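Local structure of outer membrane protein (Bartonella henselae, 2FI9) at residues A[35-40]-A[121-126]; A[78-83]-A[98-102]; A[59-63]-A[90-96]. The protein is of unknown function but folds as a compact alpha/beta domain of the DUF498/DUF598 family. All coordinates share one frame; numbering follows the deposited sequence.

Contact 1 of 3, residues A[35-40]-A[121-126]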
loop_
_atom_site.group_PDB
_atom_site.type_symbol
_atom_site.label_atom_id
_atom_site.label_comp_id
_atom_site.label_asym_id
_atom_site.label_seq_id
_atom_site.Cartn_x
_atom_site.Cartn_y
_atom_site.Cartn_z
ATOM N N GLY A 35 9.520 -6.970 -5.491
ATOM C CA GLY A 35 9.590 -5.562 -5.123
ATOM C C GLY A 35 8.366 -5.065 -4.373
ATOM O O GLY A 35 7.382 -5.800 -4.176
ATOM N N SER A 36 8.446 -3.812 -3.933
ATOM C CA SER A 36 7.365 -3.180 -3.203
ATOM C C SER A 36 6.243 -2.785 -4.164
ATOM O O SER A 36 6.482 -2.575 -5.365
ATOM C CB SER A 36 7.890 -1.953 -2.471
ATOM O OG SER A 36 8.889 -2.329 -1.519
ATOM N N ILE A 37 5.021 -2.695 -3.648
ATOM C CA ILE A 37 3.868 -2.397 -4.504
ATOM C C ILE A 37 2.950 -1.369 -3.871
ATOM O O ILE A 37 2.906 -1.204 -2.641
ATOM C CB ILE A 37 3.041 -3.672 -4.880
ATOM C CG1 ILE A 37 2.546 -4.412 -3.628
ATOM C CG2 ILE A 37 3.859 -4.581 -5.770
ATOM C CD1 ILE A 37 1.487 -5.479 -3.925
ATOM N N ILE A 38 2.237 -0.664 -4.727
ATOM C CA ILE A 38 1.136 0.166 -4.301
ATOM C C ILE A 38 -0.150 -0.371 -4.980
ATOM O O ILE A 38 -0.125 -0.739 -6.144
ATOM C CB ILE A 38 1.423 1.646 -4.615
ATOM C CG1 ILE A 38 0.580 2.553 -3.731
ATOM C CG2 ILE A 38 1.238 1.974 -6.095
ATOM C CD1 ILE A 38 1.122 3.961 -3.688
ATOM N N CYS A 39 -1.236 -0.457 -4.221
ATOM C CA CYS A 39 -2.478 -1.046 -4.679
ATOM C C CYS A 39 -3.530 0.021 -4.554
ATOM O O CYS A 39 -3.884 0.425 -3.449
ATOM C CB CYS A 39 -2.865 -2.231 -3.791
ATOM S SG CYS A 39 -1.580 -3.476 -3.604
ATOM N N ILE A 40 -4.009 0.507 -5.685
ATOM C CA ILE A 40 -4.951 1.622 -5.698
ATOM C C ILE A 40 -6.083 1.282 -6.688
ATOM O O ILE A 40 -5.983 0.290 -7.414
ATOM C CB ILE A 40 -4.220 2.950 -6.027
ATOM C CG1 ILE A 40 -3.414 2.802 -7.327
ATOM C CG2 ILE A 40 -3.296 3.315 -4.882
ATOM C CD1 ILE A 40 -2.704 4.081 -7.777
ATOM N N ALA A 121 -6.723 1.522 -0.130
ATOM C CA ALA A 121 -5.489 1.470 -0.885
ATOM C C ALA A 121 -4.429 0.924 0.048
ATOM O O ALA A 121 -4.574 1.002 1.265
ATOM C CB ALA A 121 -5.091 2.880 -1.385
ATOM N N ALA A 122 -3.356 0.382 -0.514
ATOM C CA ALA A 122 -2.229 -0.088 0.293
ATOM C C ALA A 122 -0.902 0.263 -0.364
ATOM O O ALA A 122 -0.766 0.173 -1.585
ATOM C CB ALA A 122 -2.325 -1.595 0.495
ATOM N N LEU A 123 0.071 0.672 0.450
ATOM C CA LEU A 123 1.436 0.812 0.013
ATOM C C LEU A 123 2.197 -0.238 0.783
ATOM O O LEU A 123 2.189 -0.222 2.008
ATOM C CB LEU A 123 1.962 2.204 0.367
ATOM C CG LEU A 123 3.439 2.482 0.075
ATOM C CD1 LEU A 123 3.802 2.188 -1.356
ATOM C CD2 LEU A 123 3.797 3.950 0.403
ATOM N N LEU A 124 2.851 -1.157 0.085
ATOM C CA LEU A 124 3.417 -2.312 0.774
ATOM C C LEU A 124 4.908 -2.472 0.507
ATOM O O LEU A 124 5.296 -2.794 -0.615
ATOM C CB LEU A 124 2.658 -3.585 0.376
ATOM C CG LEU A 124 1.130 -3.558 0.539
ATOM C CD1 LEU A 124 0.453 -4.708 -0.178
ATOM C CD2 LEU A 124 0.711 -3.580 2.008
ATOM N N PHE A 125 5.733 -2.259 1.534
ATOM C CA PHE A 125 7.157 -2.543 1.424
ATOM C C PHE A 125 7.365 -4.038 1.443
ATOM O O PHE A 125 6.928 -4.711 2.362
ATOM C CB PHE A 125 7.931 -1.911 2.559
ATOM C CG PHE A 125 9.423 -2.110 2.473
ATOM C CD1 PHE A 125 10.179 -1.420 1.529
ATOM C CD2 PHE A 125 10.078 -2.955 3.369
ATOM C CE1 PHE A 125 11.554 -1.587 1.460
ATOM C CE2 PHE A 125 11.475 -3.109 3.321
ATOM C CZ PHE A 125 12.207 -2.431 2.366
ATOM N N ALA A 126 8.045 -4.546 0.424
ATOM C CA ALA A 126 8.256 -5.983 0.279
ATOM C C ALA A 126 9.284 -6.439 1.288
ATOM O O ALA A 126 10.381 -5.902 1.335
ATOM C CB ALA A 126 8.738 -6.293 -1.104
#

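Contact 2 of 3, residues A[78-83]-A[98-102]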
loop_
_atom_site.group_PDB
_atom_site.type_symbol
_atom_site.label_atom_id
_atom_site.label_comp_id
_atom_site.label_asym_id
_atom_site.label_seq_id
_atom_site.Cartn_x
_atom_site.Cartn_y
_atom_site.Cartn_z
ATOM N N VAL A 78 9.023 -5.327 8.348
ATOM C CA VAL A 78 8.869 -6.265 9.462
ATOM C C VAL A 78 8.433 -5.593 10.752
ATOM O O VAL A 78 7.864 -6.238 11.626
ATOM C CB VAL A 78 10.133 -7.158 9.718
ATOM C CG1 VAL A 78 10.370 -8.077 8.556
ATOM C CG2 VAL A 78 11.381 -6.317 10.014
ATOM N N GLU A 79 8.715 -4.301 10.883
ATOM C CA GLU A 79 8.366 -3.559 12.089
ATOM C C GLU A 79 7.431 -2.431 11.725
ATOM O O GLU A 79 7.534 -1.864 10.635
ATOM C CB GLU A 79 9.620 -2.977 12.752
ATOM C CG GLU A 79 10.550 -4.007 13.361
ATOM C CD GLU A 79 9.933 -4.724 14.542
ATOM O OE1 GLU A 79 9.473 -4.029 15.482
ATOM O OE2 GLU A 79 9.916 -5.981 14.525
ATOM N N LEU A 80 6.536 -2.088 12.645
ATOM C CA LEU A 80 5.652 -0.942 12.453
ATOM C C LEU A 80 6.477 0.345 12.655
ATOM O O LEU A 80 7.104 0.541 13.705
ATOM C CB LEU A 80 4.468 -1.018 13.423
ATOM C CG LEU A 80 3.346 0.033 13.398
ATOM C CD1 LEU A 80 2.150 -0.495 14.173
ATOM C CD2 LEU A 80 3.774 1.398 13.959
ATOM N N LEU A 81 6.468 1.211 11.646
ATOM C CA LEU A 81 7.214 2.474 11.679
ATOM C C LEU A 81 6.271 3.663 11.562
ATOM O O LEU A 81 5.218 3.557 10.950
ATOM C CB LEU A 81 8.218 2.519 10.525
ATOM C CG LEU A 81 9.210 1.370 10.414
ATOM C CD1 LEU A 81 10.202 1.624 9.269
ATOM C CD2 LEU A 81 9.950 1.148 11.743
ATOM N N ARG A 82 6.653 4.790 12.159
ATOM C CA ARG A 82 5.860 6.022 12.102
ATOM C C ARG A 82 5.825 6.626 10.724
ATOM O O ARG A 82 6.803 6.581 9.988
ATOM C CB ARG A 82 6.433 7.063 13.081
ATOM C CG ARG A 82 6.341 6.648 14.539
ATOM C CD ARG A 82 4.901 6.643 15.095
ATOM N NE ARG A 82 4.042 7.685 14.518
ATOM C CZ ARG A 82 4.182 8.996 14.704
ATOM N NH1 ARG A 82 5.164 9.478 15.460
ATOM N NH2 ARG A 82 3.331 9.829 14.118
ATOM N N LEU A 83 4.682 7.199 10.380
ATOM C CA LEU A 83 4.530 7.919 9.134
ATOM C C LEU A 83 5.191 9.290 9.321
ATOM O O LEU A 83 4.904 9.978 10.297
ATOM C CB LEU A 83 3.049 8.081 8.819
ATOM C CG LEU A 83 2.678 8.613 7.447
ATOM C CD1 LEU A 83 3.252 7.715 6.365
ATOM C CD2 LEU A 83 1.159 8.686 7.349
ATOM N N SER A 98 -5.179 7.249 7.162
ATOM C CA SER A 98 -4.081 6.328 6.916
ATOM C C SER A 98 -3.443 5.810 8.178
ATOM O O SER A 98 -3.520 6.434 9.241
ATOM C CB SER A 98 -3.026 6.966 5.997
ATOM O OG SER A 98 -2.400 8.074 6.623
ATOM N N ASP A 99 -2.805 4.655 8.067
ATOM C CA ASP A 99 -2.151 4.091 9.218
ATOM C C ASP A 99 -1.047 3.144 8.799
ATOM O O ASP A 99 -1.094 2.561 7.722
ATOM C CB ASP A 99 -3.151 3.402 10.119
ATOM C CG ASP A 99 -2.691 3.357 11.555
ATOM O OD1 ASP A 99 -1.693 4.054 11.931
ATOM O OD2 ASP A 99 -3.330 2.612 12.320
ATOM N N THR A 100 -0.043 3.014 9.657
ATOM C CA THR A 100 1.065 2.127 9.394
ATOM C C THR A 100 0.943 0.881 10.273
ATOM O O THR A 100 0.302 0.907 11.324
ATOM C CB THR A 100 2.397 2.836 9.682
ATOM O OG1 THR A 100 2.415 3.207 11.054
ATOM C CG2 THR A 100 2.540 4.127 8.825
ATOM N N MET A 101 1.603 -0.186 9.842
ATOM C CA MET A 101 1.634 -1.515 10.526
ATOM C C MET A 101 2.652 -2.307 9.696
ATOM O O MET A 101 3.043 -1.865 8.596
ATOM C CB MET A 101 0.245 -2.209 10.447
ATOM C CG MET A 101 -0.379 -2.276 9.005
ATOM S SD MET A 101 -2.196 -2.409 8.817
ATOM C CE MET A 101 -2.684 -0.738 9.282
ATOM N N SER A 102 3.095 -3.446 10.198
ATOM C CA SER A 102 3.972 -4.311 9.420
ATOM C C SER A 102 3.374 -4.655 8.051
ATOM O O SER A 102 2.144 -4.544 7.829
ATOM C CB SER A 102 4.235 -5.600 10.194
ATOM O OG SER A 102 3.046 -6.369 10.222
#

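Contact 3 of 3, residues A[59-63]-A[90-96]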
loop_
_atom_site.group_PDB
_atom_site.type_symbol
_atom_site.label_atom_id
_atom_site.label_comp_id
_atom_site.label_asym_id
_atom_site.label_seq_id
_atom_site.Cartn_x
_atom_site.Cartn_y
_atom_site.Cartn_z
ATOM N N ILE A 59 4.002 7.845 -2.442
ATOM C CA ILE A 59 2.559 7.955 -2.245
ATOM C C ILE A 59 1.877 8.854 -3.297
ATOM O O ILE A 59 0.668 9.085 -3.242
ATOM C CB ILE A 59 2.198 8.421 -0.796
ATOM C CG1 ILE A 59 2.669 9.861 -0.541
ATOM C CG2 ILE A 59 2.774 7.454 0.247
ATOM C CD1 ILE A 59 1.883 10.575 0.558
ATOM N N SER A 60 2.658 9.337 -4.253
ATOM C CA SER A 60 2.150 10.249 -5.279
ATOM C C SER A 60 0.928 9.715 -6.046
ATOM O O SER A 60 0.009 10.471 -6.332
ATOM C CB SER A 60 3.264 10.640 -6.256
ATOM O OG SER A 60 3.830 9.489 -6.856
ATOM N N ARG A 61 0.897 8.416 -6.345
ATOM C CA ARG A 61 -0.257 7.848 -7.050
ATOM C C ARG A 61 -1.511 7.823 -6.175
ATOM O O ARG A 61 -2.641 7.976 -6.686
ATOM C CB ARG A 61 0.045 6.448 -7.573
ATOM C CG ARG A 61 0.771 6.426 -8.900
ATOM C CD ARG A 61 0.873 4.987 -9.406
ATOM N NE ARG A 61 1.616 4.874 -10.660
ATOM C CZ ARG A 61 1.091 5.044 -11.876
ATOM N NH1 ARG A 61 -0.195 5.352 -12.036
ATOM N NH2 ARG A 61 1.855 4.897 -12.951
ATOM N N VAL A 62 -1.303 7.617 -4.871
ATOM C CA VAL A 62 -2.387 7.648 -3.898
ATOM C C VAL A 62 -2.986 9.049 -3.838
ATOM O O VAL A 62 -4.204 9.209 -3.921
ATOM C CB VAL A 62 -1.915 7.211 -2.497
ATOM C CG1 VAL A 62 -2.990 7.466 -1.446
ATOM C CG2 VAL A 62 -1.559 5.764 -2.512
ATOM N N LEU A 63 -2.132 10.059 -3.715
ATOM C CA LEU A 63 -2.608 11.428 -3.645
ATOM C C LEU A 63 -3.405 11.756 -4.917
ATOM O O LEU A 63 -4.482 12.357 -4.862
ATOM C CB LEU A 63 -1.431 12.398 -3.453
ATOM C CG LEU A 63 -0.672 12.208 -2.119
ATOM C CD1 LEU A 63 0.540 13.122 -2.054
ATOM C CD2 LEU A 63 -1.567 12.450 -0.896
ATOM N N LEU A 90 0.360 15.726 3.771
ATOM C CA LEU A 90 -0.144 15.488 2.407
ATOM C C LEU A 90 -1.402 14.612 2.395
ATOM O O LEU A 90 -2.386 14.924 1.707
ATOM C CB LEU A 90 0.948 14.845 1.557
ATOM C CG LEU A 90 2.180 15.696 1.230
ATOM C CD1 LEU A 90 3.336 14.788 0.825
ATOM C CD2 LEU A 90 1.876 16.703 0.153
ATOM N N LEU A 91 -1.370 13.512 3.145
ATOM C CA LEU A 91 -2.524 12.602 3.215
ATOM C C LEU A 91 -3.733 13.298 3.851
ATOM O O LEU A 91 -4.873 13.191 3.366
ATOM C CB LEU A 91 -2.152 11.320 3.948
ATOM C CG LEU A 91 -1.220 10.423 3.124
ATOM C CD1 LEU A 91 -0.493 9.385 4.002
ATOM C CD2 LEU A 91 -1.987 9.781 1.905
ATOM N N TRP A 92 -3.472 14.053 4.920
ATOM C CA TRP A 92 -4.513 14.830 5.579
ATOM C C TRP A 92 -5.179 15.826 4.631
ATOM O O TRP A 92 -6.399 15.965 4.645
ATOM C CB TRP A 92 -3.929 15.552 6.811
ATOM C CG TRP A 92 -4.925 16.371 7.579
ATOM C CD1 TRP A 92 -5.622 15.983 8.687
ATOM C CD2 TRP A 92 -5.326 17.720 7.305
ATOM N NE1 TRP A 92 -6.432 17.000 9.118
ATOM C CE2 TRP A 92 -6.274 18.078 8.287
ATOM C CE3 TRP A 92 -4.970 18.663 6.327
ATOM C CZ2 TRP A 92 -6.874 19.339 8.323
ATOM C CZ3 TRP A 92 -5.577 19.917 6.349
ATOM C CH2 TRP A 92 -6.514 20.247 7.351
ATOM N N GLU A 93 -4.374 16.513 3.815
ATOM C CA GLU A 93 -4.876 17.499 2.847
ATOM C C GLU A 93 -5.833 16.890 1.831
ATOM O O GLU A 93 -6.652 17.585 1.256
ATOM C CB GLU A 93 -3.725 18.115 2.059
ATOM C CG GLU A 93 -2.769 18.962 2.851
ATOM C CD GLU A 93 -1.606 19.474 2.005
ATOM O OE1 GLU A 93 -1.467 19.068 0.827
ATOM O OE2 GLU A 93 -0.823 20.290 2.521
ATOM N N LYS A 94 -5.700 15.588 1.595
ATOM C CA LYS A 94 -6.530 14.896 0.604
ATOM C C LYS A 94 -7.617 14.075 1.291
ATOM O O LYS A 94 -8.297 13.279 0.641
ATOM C CB LYS A 94 -5.661 13.992 -0.266
ATOM C CG LYS A 94 -4.648 14.719 -1.141
ATOM C CD LYS A 94 -5.316 15.433 -2.285
ATOM C CE LYS A 94 -4.307 16.101 -3.170
ATOM N NZ LYS A 94 -5.015 16.977 -4.127
ATOM N N ARG A 95 -7.765 14.275 2.604
ATOM C CA ARG A 95 -8.760 13.589 3.428
ATOM C C ARG A 95 -8.659 12.068 3.307
ATOM O O ARG A 95 -9.678 11.376 3.255
ATOM C CB ARG A 95 -10.193 14.031 3.075
ATOM C CG ARG A 95 -10.413 15.543 2.937
ATOM C CD ARG A 95 -10.293 16.232 4.249
ATOM N NE ARG A 95 -10.142 17.682 4.106
ATOM C CZ ARG A 95 -9.453 18.448 4.952
ATOM N NH1 ARG A 95 -8.834 17.900 5.993
ATOM N NH2 ARG A 95 -9.374 19.760 4.749
ATOM N N ILE A 96 -7.438 11.558 3.224
ATOM C CA ILE A 96 -7.228 10.124 3.260
ATOM C C ILE A 96 -6.835 9.726 4.670
ATOM O O ILE A 96 -5.851 10.235 5.215
ATOM C CB ILE A 96 -6.144 9.679 2.265
ATOM C CG1 ILE A 96 -6.557 10.051 0.828
ATOM C CG2 ILE A 96 -5.870 8.168 2.391
ATOM C CD1 ILE A 96 -5.440 9.909 -0.148
#

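Contact 1 of 3, residues A[35-40]-A[121-126]
Ile37 and Leu124 face each other as a hydrogen-bonded pair of two antiparallel strands, whose directions differ by 176°. Ile37 N gives to Leu124 O at 3.0 Å, and Leu124 N returns a shorter, nearly linear bond to Ile37 O at 2.7 Å. Two residues on, Cys39 and Ala122 repeat the pattern: Cys39 N lies 2.8 Å from Ala122 O, and Ala122 N gives back to Cys39 O. Leu124 is worth following outward. Leu124 CB lies 3.9 Å from Ile37 O. From there CG turns to the side of its own backbone N (chi1 -53°), which sends the side chain along the face, where CD1 lies between Ile37 and Cys39. Leu124 CD1 rests 4.0 Å from Ile37 CD1 and 4.2 Å from Cys39 SG, bridging two residues on the same face. Phe26 of strand 25-28 packs on this side. On the reverse side Ile38 and Leu123 form the non-hydrogen-bonded pair, their CD1 methyls 4.0 Å apart, and helix 60-64 lies against Ile38. Past the ladder the job passes to a side chain: Ser36 OG accepts from Ala126 N at 3.1 Å with an N-H...O angle of 167°, carrying the pairing on past the last backbone pair. The two strands are inner members of the five-stranded mixed sheet, near the centre of the molecule. Paired backbone amides and carbonyls thus meet their needs within the sheet, and almost purely aliphatic side chains can be buried on both of its faces.

Contact 2 of 3, residues A[78-83]-A[98-102]
Thr100 meets the loop 78-83 with every atom of its side chain. Its OG1 stands between its own backbone N and carbonyl carbon (chi1 61°), a torsion that aims the hydroxyl at the loop backbone, and Thr100 OG1 donates to Leu81 O at 2.8 Å. The hydroxyl comes in from off the carbonyl plane, tilted by 32°. The same rotation lays the methyl beside Leu83, with Thr100 CG2 4.0 Å from Leu83 CB. Leu80 crosses Thr100 at about a right angle. An extended first torsion (chi1 -177°) carries its branches over the strand backbone: Leu80 CG lies 3.7 Å from Met101 CA, Leu80 CD1 reaches Thr100 O at 3.7 Å, and the CD2 branch touches Thr100 OG1. These segments belong to a beta-alpha-beta unit, in which strand 71-75 passes through this loop and helix 85-93 to the adjacent parallel strand 97-101. The loop returns over the face of that outermost strand that carries Ser98 and Thr100, running roughly against it, but no backbone hydrogen bond joins the two; the threonine hydroxyl makes the one polar link. The strand's own backbone bonds go to strand 71-75. Further along, Leu83 CD2 comes within 3.7 Å of Ser98 OG, while Ile74 and Leu91 pack around the leucine. Thr76 OG1 bonds to Leu81 N and Glu79 O, fixing the loop from within the connection. At the far end Ser102 CB lies 4.0 Å from Val78 O, and Ser102 OG is turned to Ala105 N, making this serine the N-cap of helix 103-115.

Contact 3 of 3, residues A[59-63]-A[90-96]
Leu63 is the main bump, pushing its two methyls into the hollow formed by Leu90, Leu91 and Lys94. With CG beside the backbone N (chi1 -64°), it brings both methyls against the end of helix 85-93, the leucine crossing Leu90 and Lys94 at about a right angle. Leu63 CD2 goes deepest, 3.7 Å from Leu90 O. The same Leu63 CD2 lies 3.9 Å from Leu91 CD2 and also touches Lys94 CG. Leu63 CD1 takes the other wall, 4.0 Å from Leu90 CB. The fit is mutual: Leu91 sends its own CD2 among Ile59, Val62 and Leu63, and Ile59 CD1 lies across it, 4.0 Å from Leu91 CG. Farther along, Ile96 CD1 butts against Val62 CG1 at 3.7 Å. That isoleucine comes after helix 85-93 has ended, and the ending delivers it. Arg95, at a positive phi of 55°, is the C-prime residue of a Schellman motif with Ile96 N bonded to Leu91 O and Arg95 N to Trp92 O. Leu91 O also accepts from Lys94 N, the two donors arriving from opposite faces of its plane. Lys94 lines the outer side of the hollow with methylenes; its chain bends at chi2 (-72°), bringing CD and CE along Leu63 O. On the sheet side, Val62, Leu91 and Ile96 rest on Leu72 of strand 71-75. With no hydrogen bond between the two segments, they are joined by close apolar packing rather than polar bonds, with a lysine stem as its border toward the surface.

How the contacts relate
Contact 1 is the core of the molecule, two inner strands of the mixed sheet tied by backbone hydrogen bonds, whereas contacts 2 and 3 are only partly buried and lie further out. Contact 2 lays a loop over the outermost strand of that sheet, with a single side-chain hydroxyl as its polar tie; contact 3 is apolar packing between helix 60-64 and the end of helix 85-93, resting on the sheet through Leu72. Contacts 1 and 3 meet directly, Val62 CG2 lying 3.4 Å from Ile38 CD1. Contacts 2 and 3 are joined through helix 85-93 and strand 97-101, consecutive in the chain, and Leu91 touches both Ser98 and Leu83. Contacts 1 and 2 do not touch.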